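DyP-type peroxidase (Pleurotus ostreatus PC15, PDB 6FSK) is a heme b enzyme that probably uses peroxide to oxidise substrates such as dyes and Mn(II). Local coordinates at residues L69-A73 / S145-K149; Q102-E107 / F120-W124; F255-I261 / S272-R278. The protein carries 1 engineered substitution. All coordinates share one frame. Residues are numbered along the deposited sequence.

How the contacts relate
The chain illustrates how loop closures of different length are distributed over a two-part fold. After helix 48-63, the loop 69-73 leads into strand 74-80 and meets helix 144-156, so contact 1 closes a loop of 71 intervening residues. Within that loop lies contact 2, a much shorter closure in which helix 102-109 packs on strand 119-122; its nearest atoms are about 22 Å from those of contact 1. Both belong to the N-terminal half. Contact 3 comes later, in the C-terminal half, and joins the consecutive helices 249-258 and 268-280. None of the three touches another; the eight-stranded antiparallel sheet runs through both halves.

Contact 1: residues L69-A73 / S145-K149; sequences LVPMA and SVNKK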
# COMPACT_ATOMS: atom_id res chain seq x y z
N LEU A 69 -16.33 -21.73 -13.00
CA LEU A 69 -16.29 -21.07 -14.35
C LEU A 69 -14.96 -20.36 -14.61
O LEU A 69 -14.11 -20.30 -13.73
CB LEU A 69 -17.41 -20.01 -14.46
CG LEU A 69 -18.78 -20.52 -13.96
CD1 LEU A 69 -19.81 -19.43 -14.16
CD2 LEU A 69 -19.21 -21.83 -14.64
N VAL A 70 -14.78 -19.83 -15.82
CA VAL A 70 -13.70 -18.88 -16.06
C VAL A 70 -14.33 -17.56 -15.67
O VAL A 70 -15.38 -17.16 -16.25
CB VAL A 70 -13.17 -18.88 -17.50
CG1 VAL A 70 -11.99 -17.90 -17.67
CG2 VAL A 70 -12.75 -20.29 -17.88
N PRO A 71 -13.78 -16.93 -14.60
CA PRO A 71 -14.31 -15.60 -14.24
C PRO A 71 -13.77 -14.61 -15.27
O PRO A 71 -12.64 -14.76 -15.76
CB PRO A 71 -13.77 -15.34 -12.83
CG PRO A 71 -12.59 -16.23 -12.67
CD PRO A 71 -12.69 -17.35 -13.69
N MET A 72 -14.64 -13.69 -15.66
CA MET A 72 -14.20 -12.57 -16.42
C MET A 72 -13.25 -11.83 -15.50
O MET A 72 -13.51 -11.72 -14.31
CB MET A 72 -15.38 -11.65 -16.71
CG MET A 72 -15.20 -10.87 -17.97
SD MET A 72 -16.60 -9.73 -18.18
CE MET A 72 -17.83 -10.85 -18.88
N ALA A 73 -12.19 -11.29 -16.05
CA ALA A 73 -11.33 -10.41 -15.27
C ALA A 73 -12.07 -9.10 -15.05
O ALA A 73 -12.92 -8.68 -15.86
CB ALA A 73 -10.05 -10.16 -16.03
N SER A 145 -7.18 -14.72 -18.92
CA SER A 145 -8.41 -13.93 -18.65
C SER A 145 -8.11 -12.41 -18.58
O SER A 145 -8.79 -11.60 -19.13
CB SER A 145 -9.27 -14.40 -17.47
OG SER A 145 -8.53 -14.29 -16.28
N VAL A 146 -7.02 -12.07 -17.92
CA VAL A 146 -6.65 -10.65 -17.85
C VAL A 146 -6.33 -10.12 -19.23
O VAL A 146 -6.71 -9.05 -19.59
CB VAL A 146 -5.48 -10.48 -16.87
CG1 VAL A 146 -4.86 -9.14 -16.96
CG2 VAL A 146 -5.99 -10.71 -15.45
N ASN A 147 -5.56 -10.87 -20.03
CA ASN A 147 -5.15 -10.39 -21.33
C ASN A 147 -6.33 -10.25 -22.30
O ASN A 147 -6.37 -9.30 -23.07
CB ASN A 147 -4.03 -11.27 -21.95
CG ASN A 147 -2.72 -11.26 -21.13
OD1 ASN A 147 -2.43 -10.32 -20.45
ND2 ASN A 147 -1.92 -12.33 -21.24
N LYS A 148 -7.29 -11.15 -22.20
CA LYS A 148 -8.51 -11.06 -23.01
C LYS A 148 -9.31 -9.82 -22.70
O LYS A 148 -9.76 -9.10 -23.62
CB LYS A 148 -9.34 -12.34 -22.84
CG LYS A 148 -10.70 -12.31 -23.54
CD LYS A 148 -11.48 -13.60 -23.28
CE LYS A 148 -12.71 -13.64 -24.16
NZ LYS A 148 -13.54 -14.85 -23.86
N LYS A 149 -9.50 -9.53 -21.41
CA LYS A 149 -10.21 -8.35 -21.02
C LYS A 149 -9.41 -7.09 -21.36
O LYS A 149 -9.95 -6.12 -21.85
CB LYS A 149 -10.56 -8.40 -19.52
CG LYS A 149 -11.29 -7.16 -19.04
CD LYS A 149 -12.62 -6.85 -19.75
CE LYS A 149 -13.54 -7.98 -19.50
NZ LYS A 149 -14.95 -7.52 -19.91
O HOH W 1 -10.15 -14.09 -14.27
O HOH W 2 -11.62 -11.83 -19.01
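A73, K149 and S145 carry most of this contact, in which an extended approach to a strand lies against the first turns of a helix. The methyl group of A73 points at the helix and sits over its backbone: CB of A73 is 3.6 Å from O of S145 and 3.9 Å from CA of V146, with CG2 of V146 at 4.1 Å from the same methyl. K149, one turn further on, has its CB 3.9 Å from CB of A73. Two successive p rotamers at chi2 and chi3 fold the lysine back along the loop, bringing its CE to 3.8 Å from A73 O and its NZ to 3.3 Å from SD of M72; the ammonium also has a long, weak ion pair with E152. In the ferredoxin-like N-terminal half of the DyP fold, helix 144-156 connects strands 134-140 and 166-175, while A73 immediately precedes strand 74-80, the neighbour of 134-140; V138 of that strand touches A73, V146 and K149. The polar joins rely on solvent. One water donates to P71 O at 3.0 Å and lies 2.6 Å from S145 OG, a hydroxyl also hydrogen-bonded to the modified cysteine at position 142. A second accepts from A73 N at 3.1 Å and donates to S145 O at 2.8 Å; the same carbonyl also accepts K149 N at 3.2 Å.

Contact 2: residues Q102-E107 / F120-W124; sequences QRKDAE and FTPAW
Helix 102-107 lies almost squarely (99°, axes 7.3 Å apart) across the extended strand 120-122, and the fit turns on one small side chain. CA of R103 is 6.6 Å from CA of P122 and CA of E107 6.5 Å from CA of F120; within the helix A106 N bonds Q102 O at 2.8 Å. The bump is the methyl of A106: its CB enters a hollow walled by F120, P122 and W124, at 4.1 Å from CE2 of F120, 4.2 Å from CB of P122 and 3.7 Å from CZ2 of W124. F120 (chi1 t, chi2 75°) lies under E107, whose CB stands 3.8 Å from the ring centroid, 19° off the normal, in a CH-pi contact; the E107 carboxylate is salt-bridged to K115. R103 O, buried without a hydrogen-bonding partner, rests at the edge of the same ring, 3.8 Å from CD2 of F120, and 3.6 Å from CD of P122. An inverse gamma turn centred on A123 (phi/psi -84/77; W124 N to P122 O 2.9 Å, weak) brings W124 (chi1 m, chi2 -7°) back to the helix, its CZ3 3.5 Å from CG of R103 and its CH2 3.5 Å from OE1 of Q102. The R103 guanidinium is salt-bridged to D131; NE1 of W124 is hydrogen-bonded to D111, the Q102 amide to R243 and F242 O of strand 238-247. This is a helix packed on a beta-hairpin, 113-116 with 119-122, inserted in the ferredoxin-like N-terminal half of a DyP-type peroxidase.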
# COMPACT_ATOMS: atom_id res chain seq x y z
N GLN A 102 3.65 12.45 -8.20
CA GLN A 102 4.58 11.66 -7.47
C GLN A 102 6.01 11.87 -7.95
O GLN A 102 6.93 11.73 -7.15
CB GLN A 102 4.24 10.18 -7.43
CG GLN A 102 4.91 9.49 -6.21
CD GLN A 102 4.72 8.01 -6.22
OE1 GLN A 102 5.69 7.23 -6.39
NE2 GLN A 102 3.44 7.55 -6.03
N ARG A 103 6.22 12.09 -9.25
CA ARG A 103 7.62 12.32 -9.67
C ARG A 103 8.32 13.46 -8.89
O ARG A 103 9.49 13.31 -8.41
CB ARG A 103 7.68 12.65 -11.15
CG ARG A 103 7.47 11.51 -12.08
CD ARG A 103 7.29 11.90 -13.56
NE ARG A 103 6.12 12.79 -13.71
CZ ARG A 103 5.92 13.48 -14.80
NH1 ARG A 103 6.78 13.34 -15.83
NH2 ARG A 103 4.89 14.28 -14.87
N LYS A 104 7.60 14.57 -8.61
CA LYS A 104 8.16 15.68 -7.81
C LYS A 104 8.08 15.37 -6.32
O LYS A 104 9.01 15.60 -5.58
CB LYS A 104 7.43 16.96 -8.08
CG LYS A 104 7.84 17.56 -9.39
CD LYS A 104 7.03 18.77 -9.73
CE LYS A 104 7.46 19.32 -11.09
NZ LYS A 104 6.29 20.02 -11.66
N ASP A 105 6.99 14.71 -5.89
CA ASP A 105 6.79 14.46 -4.46
C ASP A 105 7.81 13.43 -3.94
O ASP A 105 8.11 13.41 -2.75
CB ASP A 105 5.38 13.94 -4.21
CG ASP A 105 4.91 14.13 -2.77
OD1 ASP A 105 5.13 15.19 -2.19
OD2 ASP A 105 4.24 13.16 -2.21
N ALA A 106 8.34 12.60 -4.84
CA ALA A 106 9.26 11.55 -4.49
C ALA A 106 10.52 12.11 -3.82
O ALA A 106 11.18 11.47 -3.00
CB ALA A 106 9.66 10.76 -5.72
N GLU A 107 10.87 13.37 -4.10
CA GLU A 107 12.00 14.00 -3.39
C GLU A 107 11.75 14.02 -1.89
O GLU A 107 12.57 13.55 -1.12
CB GLU A 107 12.19 15.44 -3.89
CG GLU A 107 13.48 16.07 -3.35
CD GLU A 107 13.74 17.49 -3.82
OE1 GLU A 107 12.99 18.05 -4.68
OE2 GLU A 107 14.78 18.05 -3.32
N PHE A 120 14.25 17.91 -9.24
CA PHE A 120 14.60 16.56 -8.79
C PHE A 120 14.13 15.54 -9.82
O PHE A 120 13.00 15.66 -10.28
CB PHE A 120 13.86 16.28 -7.50
CG PHE A 120 14.06 14.88 -6.95
CD1 PHE A 120 15.20 14.49 -6.36
CD2 PHE A 120 13.03 13.95 -7.06
CE1 PHE A 120 15.40 13.21 -5.84
CE2 PHE A 120 13.22 12.70 -6.53
CZ PHE A 120 14.43 12.32 -5.95
N THR A 121 14.96 14.55 -10.19
CA THR A 121 14.55 13.43 -10.96
C THR A 121 14.75 12.19 -10.15
O THR A 121 15.86 11.89 -9.76
CB THR A 121 15.37 13.32 -12.26
OG1 THR A 121 15.22 14.57 -12.90
CG2 THR A 121 14.85 12.23 -13.20
N PRO A 122 13.67 11.44 -9.83
CA PRO A 122 13.89 10.23 -9.06
C PRO A 122 14.59 9.17 -9.90
O PRO A 122 14.42 9.16 -11.19
CB PRO A 122 12.43 9.74 -8.77
CG PRO A 122 11.61 10.39 -9.69
CD PRO A 122 12.23 11.68 -10.10
N ALA A 123 15.27 8.24 -9.24
CA ALA A 123 15.98 7.15 -9.94
C ALA A 123 14.97 6.07 -10.20
O ALA A 123 14.90 5.02 -9.54
CB ALA A 123 17.11 6.66 -9.14
N TRP A 124 14.14 6.32 -11.21
CA TRP A 124 13.06 5.42 -11.60
C TRP A 124 13.26 4.85 -13.01
O TRP A 124 14.05 5.41 -13.82
CB TRP A 124 11.75 6.18 -11.62
CG TRP A 124 11.19 6.54 -10.25
CD1 TRP A 124 11.63 6.16 -9.08
CD2 TRP A 124 10.03 7.31 -10.02
NE1 TRP A 124 10.84 6.67 -8.03
CE2 TRP A 124 9.81 7.36 -8.61
CE3 TRP A 124 9.05 7.85 -10.88
CZ2 TRP A 124 8.74 8.00 -8.06
CZ3 TRP A 124 8.00 8.53 -10.34
CH2 TRP A 124 7.83 8.52 -8.90

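Contact 3: residues F255-I261 / S272-R278; sequences FLESNPI and SELLGAR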
# COMPACT_ATOMS: atom_id res chain seq x y z
N PHE A 255 21.34 -9.75 5.73
CA PHE A 255 21.21 -8.89 6.88
C PHE A 255 20.77 -9.59 8.13
O PHE A 255 21.39 -9.48 9.19
CB PHE A 255 20.28 -7.73 6.53
CG PHE A 255 20.01 -6.84 7.67
CD1 PHE A 255 21.03 -6.03 8.15
CD2 PHE A 255 18.79 -6.88 8.32
CE1 PHE A 255 20.80 -5.19 9.24
CE2 PHE A 255 18.56 -6.01 9.45
CZ PHE A 255 19.57 -5.20 9.86
N LEU A 256 19.67 -10.30 8.06
CA LEU A 256 19.12 -11.00 9.24
C LEU A 256 20.12 -12.04 9.73
O LEU A 256 20.41 -12.09 10.92
CB LEU A 256 17.76 -11.64 8.97
CG LEU A 256 16.63 -10.72 8.58
CD1 LEU A 256 15.38 -11.60 8.44
CD2 LEU A 256 16.39 -9.63 9.57
N GLU A 257 20.67 -12.84 8.82
CA GLU A 257 21.64 -13.85 9.19
C GLU A 257 22.86 -13.27 9.85
O GLU A 257 23.49 -13.97 10.70
CB GLU A 257 22.11 -14.55 7.91
CG GLU A 257 21.22 -15.55 7.33
CD GLU A 257 21.73 -16.07 5.96
OE1 GLU A 257 22.87 -15.76 5.46
OE2 GLU A 257 20.93 -16.85 5.44
N SER A 258 23.21 -12.06 9.48
CA SER A 258 24.46 -11.40 9.95
C SER A 258 24.25 -10.68 11.27
O SER A 258 25.19 -10.25 11.90
CB SER A 258 24.98 -10.48 8.88
OG SER A 258 25.32 -11.17 7.71
N ASN A 259 23.00 -10.54 11.70
CA ASN A 259 22.65 -9.76 12.92
C ASN A 259 21.69 -10.53 13.85
O ASN A 259 20.69 -10.00 14.31
CB ASN A 259 21.98 -8.44 12.53
CG ASN A 259 22.94 -7.49 11.93
OD1 ASN A 259 23.62 -6.75 12.66
ND2 ASN A 259 23.08 -7.53 10.61
N PRO A 260 21.92 -11.82 14.12
CA PRO A 260 20.98 -12.55 14.97
C PRO A 260 20.87 -11.87 16.33
O PRO A 260 21.92 -11.41 16.92
CB PRO A 260 21.61 -13.92 15.15
CG PRO A 260 23.08 -13.69 14.94
CD PRO A 260 23.12 -12.62 13.82
N ILE A 261 19.67 -11.83 16.87
CA ILE A 261 19.49 -11.27 18.23
C ILE A 261 20.13 -12.24 19.20
O ILE A 261 19.78 -13.41 19.16
CB ILE A 261 18.03 -11.01 18.55
CG1 ILE A 261 17.59 -9.79 17.72
CG2 ILE A 261 17.83 -10.75 20.06
CD1 ILE A 261 16.14 -9.76 17.59
N SER A 272 18.01 -14.73 14.25
CA SER A 272 17.86 -14.03 12.97
C SER A 272 16.38 -13.99 12.64
O SER A 272 15.84 -12.96 12.14
CB SER A 272 18.68 -14.73 11.91
OG SER A 272 20.07 -14.50 12.14
N GLU A 273 15.68 -15.08 12.91
CA GLU A 273 14.23 -15.14 12.64
C GLU A 273 13.47 -14.12 13.48
O GLU A 273 12.59 -13.38 13.01
CB GLU A 273 13.70 -16.55 12.95
CG GLU A 273 12.21 -16.82 12.72
CD GLU A 273 11.76 -18.20 13.34
OE1 GLU A 273 12.55 -18.85 14.17
OE2 GLU A 273 10.67 -18.70 12.96
N LEU A 274 13.89 -14.00 14.73
CA LEU A 274 13.27 -13.06 15.71
C LEU A 274 13.57 -11.65 15.22
O LEU A 274 12.72 -10.79 15.33
CB LEU A 274 13.84 -13.27 17.09
CG LEU A 274 13.37 -12.30 18.17
CD1 LEU A 274 11.90 -12.40 18.38
CD2 LEU A 274 14.10 -12.51 19.49
N LEU A 275 14.77 -11.37 14.73
CA LEU A 275 15.04 -10.02 14.24
C LEU A 275 14.10 -9.62 13.14
O LEU A 275 13.60 -8.47 13.14
CB LEU A 275 16.51 -9.81 13.79
CG LEU A 275 16.84 -8.46 13.15
CD1 LEU A 275 16.64 -7.38 14.19
CD2 LEU A 275 18.29 -8.47 12.63
N GLY A 276 13.91 -10.52 12.17
CA GLY A 276 12.97 -10.23 11.06
C GLY A 276 11.59 -9.89 11.57
O GLY A 276 10.97 -8.90 11.15
N ALA A 277 11.13 -10.71 12.49
CA ALA A 277 9.80 -10.53 13.08
C ALA A 277 9.67 -9.21 13.79
O ALA A 277 8.65 -8.53 13.73
CB ALA A 277 9.46 -11.69 14.03
N ARG A 278 10.75 -8.82 14.46
CA ARG A 278 10.78 -7.56 15.24
C ARG A 278 10.89 -6.33 14.33
O ARG A 278 10.32 -5.28 14.67
CB ARG A 278 11.82 -7.64 16.34
CG ARG A 278 11.45 -8.62 17.43
CD ARG A 278 12.43 -8.70 18.53
NE ARG A 278 12.67 -7.39 19.24
CZ ARG A 278 12.01 -6.96 20.33
NH1 ARG A 278 10.93 -7.63 20.80
NH2 ARG A 278 12.37 -5.85 20.97
O HOH W 3 22.24 -16.12 11.93
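L275 lays its CD2 methyl against L256, F255 and the carbonyl of N259: that CD2 lies 3.3 Å from N259 O, 3.8 Å from CD2 of L256 and 4.0 Å from CE2 of F255. I261, further along the loop, packs on helix 268-280, CD1 standing 3.5 Å from CA of L275 and 3.8 Å from CG of L274. L256 lies against the backbone at G276, its CD2 3.7 Å from G276 N; a CB on G276 would sit 3.0 Å from L256 CD1, so the close approach depends on the absence of a side chain there. This is a helix-loop-helix unit in the connection between strands 238-247 and 354-360 of the C-terminal, ferredoxin-like half, with G276 about 10 Å from the heme at the nearest atoms. S272 supplies the polar link, its OG donating to L256 O at 2.7 Å, and is also hydrogen-bonded to R268 O; a water donating to both that OG and E257 O adds a bridge. N259 ND2 turns back to donate to F255 O at 2.9 Å. The R278 guanidinium is hydrogen-bonded to the backbone carbonyls of Q321 and T322.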